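Local coordinates for integral membrane indolylacetylinositol arabinosyltransferase EmbC (Mycolicibacterium smegmatis, PDB 7BVE), which probably transfers arabinose units in the membrane to build cell-wall arabinan, and is held here in complex with the drug ethambutol, at residues 44-49 against 197-202; 734-739 against 949-954. One frame throughout, in Å; residues are numbered along the deposited sequence.

Contact 1: residues 44-49 against 197-202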
ATOM      1  N   GLU A  44       5.822   0.110  48.530  1.00 19.81           N
ATOM      2  CA  GLU A  44       4.977  -1.071  48.568  1.00 19.81           C
ATOM      3  C   GLU A  44       3.592  -0.725  49.093  1.00 19.81           C
ATOM      4  O   GLU A  44       3.385   0.302  49.741  1.00 19.81           O
ATOM      5  CB  GLU A  44       5.568  -2.184  49.429  1.00 19.81           C
ATOM      6  CG  GLU A  44       5.572  -1.893  50.900  1.00 19.81           C
ATOM      7  CD  GLU A  44       6.072  -3.064  51.706  1.00 19.81           C
ATOM      8  OE1 GLU A  44       6.412  -4.099  51.098  1.00 19.81           O
ATOM      9  OE2 GLU A  44       6.120  -2.953  52.949  1.00 19.81           O
ATOM     10  N   LEU A  45       2.650  -1.620  48.816  1.00 17.15           N
ATOM     11  CA  LEU A  45       1.241  -1.456  49.156  1.00 17.15           C
ATOM     12  C   LEU A  45       0.833  -2.534  50.148  1.00 17.15           C
ATOM     13  O   LEU A  45       0.699  -3.702  49.778  1.00 17.15           O
ATOM     14  CB  LEU A  45       0.385  -1.532  47.897  1.00 17.15           C
ATOM     15  CG  LEU A  45      -1.130  -1.501  48.064  1.00 17.15           C
ATOM     16  CD1 LEU A  45      -1.566  -0.215  48.714  1.00 17.15           C
ATOM     17  CD2 LEU A  45      -1.805  -1.683  46.719  1.00 17.15           C
ATOM     18  N   ASN A  46       0.629  -2.148  51.400  1.00 20.01           N
ATOM     19  CA  ASN A  46       0.095  -3.031  52.427  1.00 20.01           C
ATOM     20  C   ASN A  46      -1.371  -2.675  52.617  1.00 20.01           C
ATOM     21  O   ASN A  46      -1.681  -1.548  53.010  1.00 20.01           O
ATOM     22  CB  ASN A  46       0.867  -2.862  53.731  1.00 20.01           C
ATOM     23  CG  ASN A  46       2.301  -3.333  53.626  1.00 20.01           C
ATOM     24  OD1 ASN A  46       2.580  -4.387  53.061  1.00 20.01           O
ATOM     25  ND2 ASN A  46       3.223  -2.548  54.168  1.00 20.01           N
ATOM     26  N   TRP A  47      -2.279  -3.632  52.348  1.00 21.72           N
ATOM     27  CA  TRP A  47      -3.657  -3.239  52.041  1.00 21.72           C
ATOM     28  C   TRP A  47      -4.503  -2.819  53.236  1.00 21.72           C
ATOM     29  O   TRP A  47      -5.148  -1.758  53.147  1.00 21.72           O
ATOM     30  CB  TRP A  47      -4.362  -4.318  51.220  1.00 21.72           C
ATOM     31  CG  TRP A  47      -5.828  -3.998  51.102  1.00 21.72           C
ATOM     32  CD1 TRP A  47      -6.379  -2.889  50.540  1.00 21.72           C
ATOM     33  CD2 TRP A  47      -6.923  -4.785  51.582  1.00 21.72           C
ATOM     34  NE1 TRP A  47      -7.743  -2.935  50.634  1.00 21.72           N
ATOM     35  CE2 TRP A  47      -8.104  -4.090  51.268  1.00 21.72           C
ATOM     36  CE3 TRP A  47      -7.019  -6.016  52.236  1.00 21.72           C
ATOM     37  CZ2 TRP A  47      -9.360  -4.587  51.574  1.00 21.72           C
ATOM     38  CZ3 TRP A  47      -8.266  -6.499  52.547  1.00 21.72           C
ATOM     39  CH2 TRP A  47      -9.420  -5.788  52.219  1.00 21.72           C
ATOM     40  N   PRO A  48      -4.633  -3.608  54.347  1.00 24.88           N
ATOM     41  CA  PRO A  48      -5.583  -3.146  55.371  1.00 24.88           C
ATOM     42  C   PRO A  48      -5.035  -1.944  56.116  1.00 24.88           C
ATOM     43  O   PRO A  48      -4.190  -2.059  57.008  1.00 24.88           O
ATOM     44  CB  PRO A  48      -5.746  -4.364  56.288  1.00 24.88           C
ATOM     45  CG  PRO A  48      -5.279  -5.489  55.483  1.00 24.88           C
ATOM     46  CD  PRO A  48      -4.143  -4.952  54.699  1.00 24.88           C
ATOM     47  N   GLN A  49      -5.548  -0.774  55.741  1.00 29.04           N
ATOM     48  CA  GLN A  49      -4.925   0.476  56.144  1.00 29.04           C
ATOM     49  C   GLN A  49      -5.271   0.815  57.587  1.00 29.04           C
ATOM     50  O   GLN A  49      -4.387   0.914  58.444  1.00 29.04           O
ATOM     51  CB  GLN A  49      -5.356   1.610  55.209  1.00 29.04           C
ATOM     52  CG  GLN A  49      -5.013   1.442  53.724  1.00 29.04           C
ATOM     53  CD  GLN A  49      -3.530   1.391  53.440  1.00 29.04           C
ATOM     54  OE1 GLN A  49      -2.723   1.964  54.168  1.00 29.04           O
ATOM     55  NE2 GLN A  49      -3.166   0.754  52.338  1.00 29.04           N
ATOM     56  N   GLY A 197      -4.091 -11.662  61.064  1.00 37.04           N
ATOM     57  CA  GLY A 197      -3.628 -12.108  59.766  1.00 37.04           C
ATOM     58  C   GLY A 197      -4.087 -11.097  58.739  1.00 37.04           C
ATOM     59  O   GLY A 197      -4.111  -9.891  59.010  1.00 37.04           O
ATOM     60  N   LEU A 198      -4.473 -11.594  57.561  1.00 28.59           N
ATOM     61  CA  LEU A 198      -5.075 -10.810  56.477  1.00 28.59           C
ATOM     62  C   LEU A 198      -4.153  -9.670  56.046  1.00 28.59           C
ATOM     63  O   LEU A 198      -4.375  -8.500  56.348  1.00 28.59           O
ATOM     64  CB  LEU A 198      -6.464 -10.302  56.862  1.00 28.59           C
ATOM     65  CG  LEU A 198      -7.307  -9.718  55.734  1.00 28.59           C
ATOM     66  CD1 LEU A 198      -7.701 -10.777  54.726  1.00 28.59           C
ATOM     67  CD2 LEU A 198      -8.510  -9.043  56.328  1.00 28.59           C
ATOM     68  N   GLN A 199      -3.044 -10.042  55.429  1.00 22.89           N
ATOM     69  CA  GLN A 199      -2.009  -9.086  55.059  1.00 22.89           C
ATOM     70  C   GLN A 199      -1.686  -9.270  53.584  1.00 22.89           C
ATOM     71  O   GLN A 199      -0.949 -10.187  53.218  1.00 22.89           O
ATOM     72  CB  GLN A 199      -0.774  -9.272  55.933  1.00 22.89           C
ATOM     73  CG  GLN A 199       0.351  -8.289  55.679  1.00 22.89           C
ATOM     74  CD  GLN A 199      -0.003  -6.869  56.066  1.00 22.89           C
ATOM     75  OE1 GLN A 199      -0.665  -6.633  57.076  1.00 22.89           O
ATOM     76  NE2 GLN A 199       0.454  -5.908  55.271  1.00 22.89           N
ATOM     77  N   LEU A 200      -2.244  -8.410  52.741  1.00 15.07           N
ATOM     78  CA  LEU A 200      -1.796  -8.311  51.362  1.00 15.07           C
ATOM     79  C   LEU A 200      -0.579  -7.403  51.291  1.00 15.07           C
ATOM     80  O   LEU A 200      -0.483  -6.418  52.022  1.00 15.07           O
ATOM     81  CB  LEU A 200      -2.920  -7.787  50.470  1.00 15.07           C
ATOM     82  CG  LEU A 200      -2.710  -7.702  48.957  1.00 15.07           C
ATOM     83  CD1 LEU A 200      -3.973  -8.089  48.256  1.00 15.07           C
ATOM     84  CD2 LEU A 200      -2.332  -6.303  48.523  1.00 15.07           C
ATOM     85  N   SER A 201       0.359  -7.745  50.412  1.00 15.07           N
ATOM     86  CA  SER A 201       1.543  -6.932  50.196  1.00 15.07           C
ATOM     87  C   SER A 201       1.930  -7.017  48.733  1.00 15.07           C
ATOM     88  O   SER A 201       1.764  -8.064  48.111  1.00 15.07           O
ATOM     89  CB  SER A 201       2.708  -7.391  51.067  1.00 15.07           C
ATOM     90  OG  SER A 201       2.398  -7.235  52.435  1.00 15.07           O
ATOM     91  N   ALA A 202       2.442  -5.917  48.193  1.00 15.07           N
ATOM     92  CA  ALA A 202       2.867  -5.883  46.802  1.00 15.07           C
ATOM     93  C   ALA A 202       3.913  -4.796  46.648  1.00 15.07           C
ATOM     94  O   ALA A 202       3.647  -3.645  46.982  1.00 15.07           O
ATOM     95  CB  ALA A 202       1.688  -5.618  45.868  1.00 15.07           C
TER
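The amide of N46 has a neighbour above one face and hydrogen-bond partners at both polar ends. NE2 of Q199 lies obliquely above that face, displaced toward CB and OD1, 3.4 Å from N46 CB, with the amide planes 69° apart. At the oxygen edge, S201 OG donates to N46 OD1 over 2.9 Å, in the plane of the carbonyl. At the other end N46 ND2 is shared between E44 OE2, which it meets from above the carboxylate plane, and D1056. The rotation of the amide is thereby fixed. Q199 reaches it from a CB directed away from 44-49 because the chain bends at chi2 (67°). The ring of P48 points its CG at L198 O, 3.3 Å away. W47 meets L200 through CB, 3.8 Å from L200 CB; its side chain also touches V186, and NE1 bonds weakly to Q54 O. The backbones are held mainly by L45 N to A202 O (2.9 Å); A202 N to L45 O and W47 N to L200 O are weak. L200 and A202 also touch strand 67-71. Strands 38-46 and 201-203 thus run antiparallel in the sheet of the concanavalin-like domain, extended beside 38-46 by the C-terminal strand 1056-1062.

Contact 2: residues 734-739 against 949-954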
ATOM      1  N   ASN A 734     -13.409  27.211  24.928  1.00 15.07           N
ATOM      2  CA  ASN A 734     -14.372  28.296  25.041  1.00 15.07           C
ATOM      3  C   ASN A 734     -15.482  28.218  24.011  1.00 15.07           C
ATOM      4  O   ASN A 734     -16.505  28.891  24.171  1.00 15.07           O
ATOM      5  CB  ASN A 734     -13.673  29.647  24.902  1.00 15.07           C
ATOM      6  CG  ASN A 734     -12.817  29.981  26.088  1.00 15.07           C
ATOM      7  OD1 ASN A 734     -11.592  30.040  25.992  1.00 15.07           O
ATOM      8  ND2 ASN A 734     -13.459  30.220  27.222  1.00 15.07           N
ATOM      9  N   ASP A 735     -15.306  27.417  22.967  1.00 15.07           N
ATOM     10  CA  ASP A 735     -16.225  27.371  21.846  1.00 15.07           C
ATOM     11  C   ASP A 735     -16.908  26.024  21.712  1.00 15.07           C
ATOM     12  O   ASP A 735     -17.441  25.709  20.650  1.00 15.07           O
ATOM     13  CB  ASP A 735     -15.479  27.740  20.573  1.00 15.07           C
ATOM     14  CG  ASP A 735     -15.100  29.202  20.549  1.00 15.07           C
ATOM     15  OD1 ASP A 735     -15.868  30.013  21.097  1.00 15.07           O
ATOM     16  OD2 ASP A 735     -14.029  29.552  20.020  1.00 15.07           O
ATOM     17  N   VAL A 736     -16.904  25.228  22.773  1.00 15.07           N
ATOM     18  CA  VAL A 736     -17.642  23.979  22.850  1.00 15.07           C
ATOM     19  C   VAL A 736     -18.676  24.141  23.947  1.00 15.07           C
ATOM     20  O   VAL A 736     -18.325  24.441  25.091  1.00 15.07           O
ATOM     21  CB  VAL A 736     -16.722  22.787  23.133  1.00 15.07           C
ATOM     22  CG1 VAL A 736     -17.535  21.582  23.406  1.00 15.07           C
ATOM     23  CG2 VAL A 736     -15.834  22.528  21.962  1.00 15.07           C
ATOM     24  N   LEU A 737     -19.941  23.955  23.600  1.00 15.07           N
ATOM     25  CA  LEU A 737     -21.043  24.107  24.534  1.00 15.07           C
ATOM     26  C   LEU A 737     -21.445  22.746  25.081  1.00 15.07           C
ATOM     27  O   LEU A 737     -21.505  21.767  24.339  1.00 15.07           O
ATOM     28  CB  LEU A 737     -22.228  24.771  23.846  1.00 15.07           C
ATOM     29  CG  LEU A 737     -21.943  26.168  23.321  1.00 15.07           C
ATOM     30  CD1 LEU A 737     -23.123  26.674  22.553  1.00 15.07           C
ATOM     31  CD2 LEU A 737     -21.623  27.095  24.454  1.00 15.07           C
ATOM     32  N   VAL A 738     -21.709  22.686  26.380  1.00 15.07           N
ATOM     33  CA  VAL A 738     -21.898  21.429  27.096  1.00 15.07           C
ATOM     34  C   VAL A 738     -23.159  21.531  27.937  1.00 15.07           C
ATOM     35  O   VAL A 738     -23.289  22.453  28.747  1.00 15.07           O
ATOM     36  CB  VAL A 738     -20.685  21.103  27.994  1.00 15.07           C
ATOM     37  CG1 VAL A 738     -20.978  19.945  28.899  1.00 15.07           C
ATOM     38  CG2 VAL A 738     -19.468  20.780  27.163  1.00 15.07           C
ATOM     39  N   GLU A 739     -24.088  20.593  27.759  1.00 18.10           N
ATOM     40  CA  GLU A 739     -25.213  20.451  28.678  1.00 18.10           C
ATOM     41  C   GLU A 739     -24.927  19.338  29.677  1.00 18.10           C
ATOM     42  O   GLU A 739     -24.653  18.197  29.300  1.00 18.10           O
ATOM     43  CB  GLU A 739     -26.534  20.220  27.952  1.00 18.10           C
ATOM     44  CG  GLU A 739     -26.609  19.113  26.945  1.00 18.10           C
ATOM     45  CD  GLU A 739     -28.035  18.877  26.529  1.00 18.10           C
ATOM     46  OE1 GLU A 739     -28.934  19.454  27.177  1.00 18.10           O
ATOM     47  OE2 GLU A 739     -28.263  18.153  25.541  1.00 18.10           O
ATOM     48  N   ARG A 949     -23.582  25.357  28.696  1.00 15.07           N
ATOM     49  CA  ARG A 949     -22.446  26.047  29.290  1.00 15.07           C
ATOM     50  C   ARG A 949     -21.203  25.641  28.521  1.00 15.07           C
ATOM     51  O   ARG A 949     -21.210  24.652  27.793  1.00 15.07           O
ATOM     52  CB  ARG A 949     -22.264  25.699  30.767  1.00 15.07           C
ATOM     53  CG  ARG A 949     -23.417  26.086  31.657  1.00 15.07           C
ATOM     54  CD  ARG A 949     -23.159  25.664  33.088  1.00 15.07           C
ATOM     55  NE  ARG A 949     -22.093  26.448  33.702  1.00 15.07           N
ATOM     56  CZ  ARG A 949     -21.534  26.165  34.874  1.00 15.07           C
ATOM     57  NH1 ARG A 949     -21.928  25.106  35.563  1.00 15.07           N
ATOM     58  NH2 ARG A 949     -20.573  26.939  35.352  1.00 15.07           N
ATOM     59  N   THR A 950     -20.128  26.402  28.680  1.00 15.07           N
ATOM     60  CA  THR A 950     -18.923  26.065  27.942  1.00 15.07           C
ATOM     61  C   THR A 950     -18.180  24.931  28.631  1.00 15.07           C
ATOM     62  O   THR A 950     -18.419  24.618  29.795  1.00 15.07           O
ATOM     63  CB  THR A 950     -18.015  27.280  27.791  1.00 15.07           C
ATOM     64  OG1 THR A 950     -17.627  27.756  29.079  1.00 15.07           O
ATOM     65  CG2 THR A 950     -18.738  28.383  27.076  1.00 15.07           C
ATOM     66  N   LEU A 951     -17.273  24.302  27.888  1.00 15.07           N
ATOM     67  CA  LEU A 951     -16.504  23.191  28.434  1.00 15.07           C
ATOM     68  C   LEU A 951     -15.474  23.648  29.454  1.00 15.07           C
ATOM     69  O   LEU A 951     -15.073  22.855  30.300  1.00 15.07           O
ATOM     70  CB  LEU A 951     -15.842  22.417  27.294  1.00 15.07           C
ATOM     71  CG  LEU A 951     -15.081  21.107  27.479  1.00 15.07           C
ATOM     72  CD1 LEU A 951     -15.299  20.244  26.277  1.00 15.07           C
ATOM     73  CD2 LEU A 951     -13.601  21.350  27.628  1.00 15.07           C
ATOM     74  N   GLN A 952     -15.048  24.905  29.404  1.00 15.07           N
ATOM     75  CA  GLN A 952     -14.114  25.425  30.393  1.00 15.07           C
ATOM     76  C   GLN A 952     -14.785  25.641  31.741  1.00 15.07           C
ATOM     77  O   GLN A 952     -14.124  25.558  32.778  1.00 15.07           O
ATOM     78  CB  GLN A 952     -13.495  26.720  29.863  1.00 15.07           C
ATOM     79  CG  GLN A 952     -12.426  27.381  30.715  1.00 15.07           C
ATOM     80  CD  GLN A 952     -11.183  26.534  30.894  1.00 15.07           C
ATOM     81  OE1 GLN A 952     -10.789  25.789  30.003  1.00 15.07           O
ATOM     82  NE2 GLN A 952     -10.535  26.678  32.039  1.00 15.07           N
ATOM     83  N   GLU A 953     -16.091  25.882  31.758  1.00 15.07           N
ATOM     84  CA  GLU A 953     -16.814  26.041  33.009  1.00 15.07           C
ATOM     85  C   GLU A 953     -17.297  24.725  33.593  1.00 15.07           C
ATOM     86  O   GLU A 953     -17.503  24.642  34.806  1.00 15.07           O
ATOM     87  CB  GLU A 953     -18.013  26.958  32.810  1.00 15.07           C
ATOM     88  CG  GLU A 953     -17.633  28.356  32.433  1.00 15.07           C
ATOM     89  CD  GLU A 953     -18.835  29.235  32.212  1.00 15.07           C
ATOM     90  OE1 GLU A 953     -19.967  28.715  32.267  1.00 15.07           O
ATOM     91  OE2 GLU A 953     -18.650  30.445  31.977  1.00 15.07           O
ATOM     92  N   VAL A 954     -17.490  23.704  32.765  1.00 15.07           N
ATOM     93  CA  VAL A 954     -17.905  22.389  33.231  1.00 15.07           C
ATOM     94  C   VAL A 954     -16.674  21.587  33.633  1.00 15.07           C
ATOM     95  O   VAL A 954     -16.527  21.191  34.793  1.00 15.07           O
ATOM     96  CB  VAL A 954     -18.712  21.664  32.146  1.00 15.07           C
ATOM     97  CG1 VAL A 954     -19.036  20.266  32.579  1.00 15.07           C
ATOM     98  CG2 VAL A 954     -19.968  22.432  31.845  1.00 15.07           C
TER
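V738 forms the apolar centre, its two methyls dividing the work. V738 and V954 cross obliquely, V738 CG1, anti to the backbone N (chi1 170°), lying 4.0 Å from V954 CG2, whereas V738 CG2 meets L951 CB at the same separation. L951, its CG also anti to the backbone N, runs beside V736 and points the same way, so that its CD1 lies 3.9 Å from V736 CG1. V736 and V738 also rest on T1027 of strand 1020-1029, which places the small core between the short helix 951-954 and the sheet. Further out, T950 CG2 touches L737 CD2 and comes within 3.7 Å of N734 O.

Around this core the backbones pair antiparallel. V738 and R949 form the hydrogen-bonded pair: R949 N donates to V738 O at 2.9 Å, from above the carbonyl plane, and V738 N donates to R949 O nearly along its C=O axis. L737 faces T950 in the adjoining non-hydrogen-bonded pair. One step on, L951 N bonds to V736 O over 3.0 Å with a bent N-H...O angle of 133°. At the polar edge R949, bent at chi3, forms a weak salt bridge through NE to E953 OE1, four residues on in the short helix. Q952 starts toward 734-739, but its amide is hydrogen-bonded to Q974 and S957.

T950 is the N-cap, and the N-H of L951 just after it lacks an acceptor within the helix; the strand carbonyl of V736 supplies one. That oxygen's partial negative charge probably suits the helix N terminus, though so short a helix has only a small dipole.

How the contacts relate
From the N terminus, the chain passes helix 14-32 and enters strand 38-46; contact 1 then closes a span of 147 residues, largely strands and loops of the concanavalin-like domain. The membrane helices follow before contact 2 opens at 734-739 and closes a second span, of 209 residues, containing the branched antiparallel sheet between 748 and 928. The two closures are in series, neither enclosing nor crossing the other, and their nearest atoms are about 30 Å apart. Their sheets are connected late in the sequence: strand 1020-1029 pairs with 736-738 beside contact 2, and strand 1056-1062 then flanks 38-46 beside contact 1, tying the C-terminal part back to the N-terminal domain.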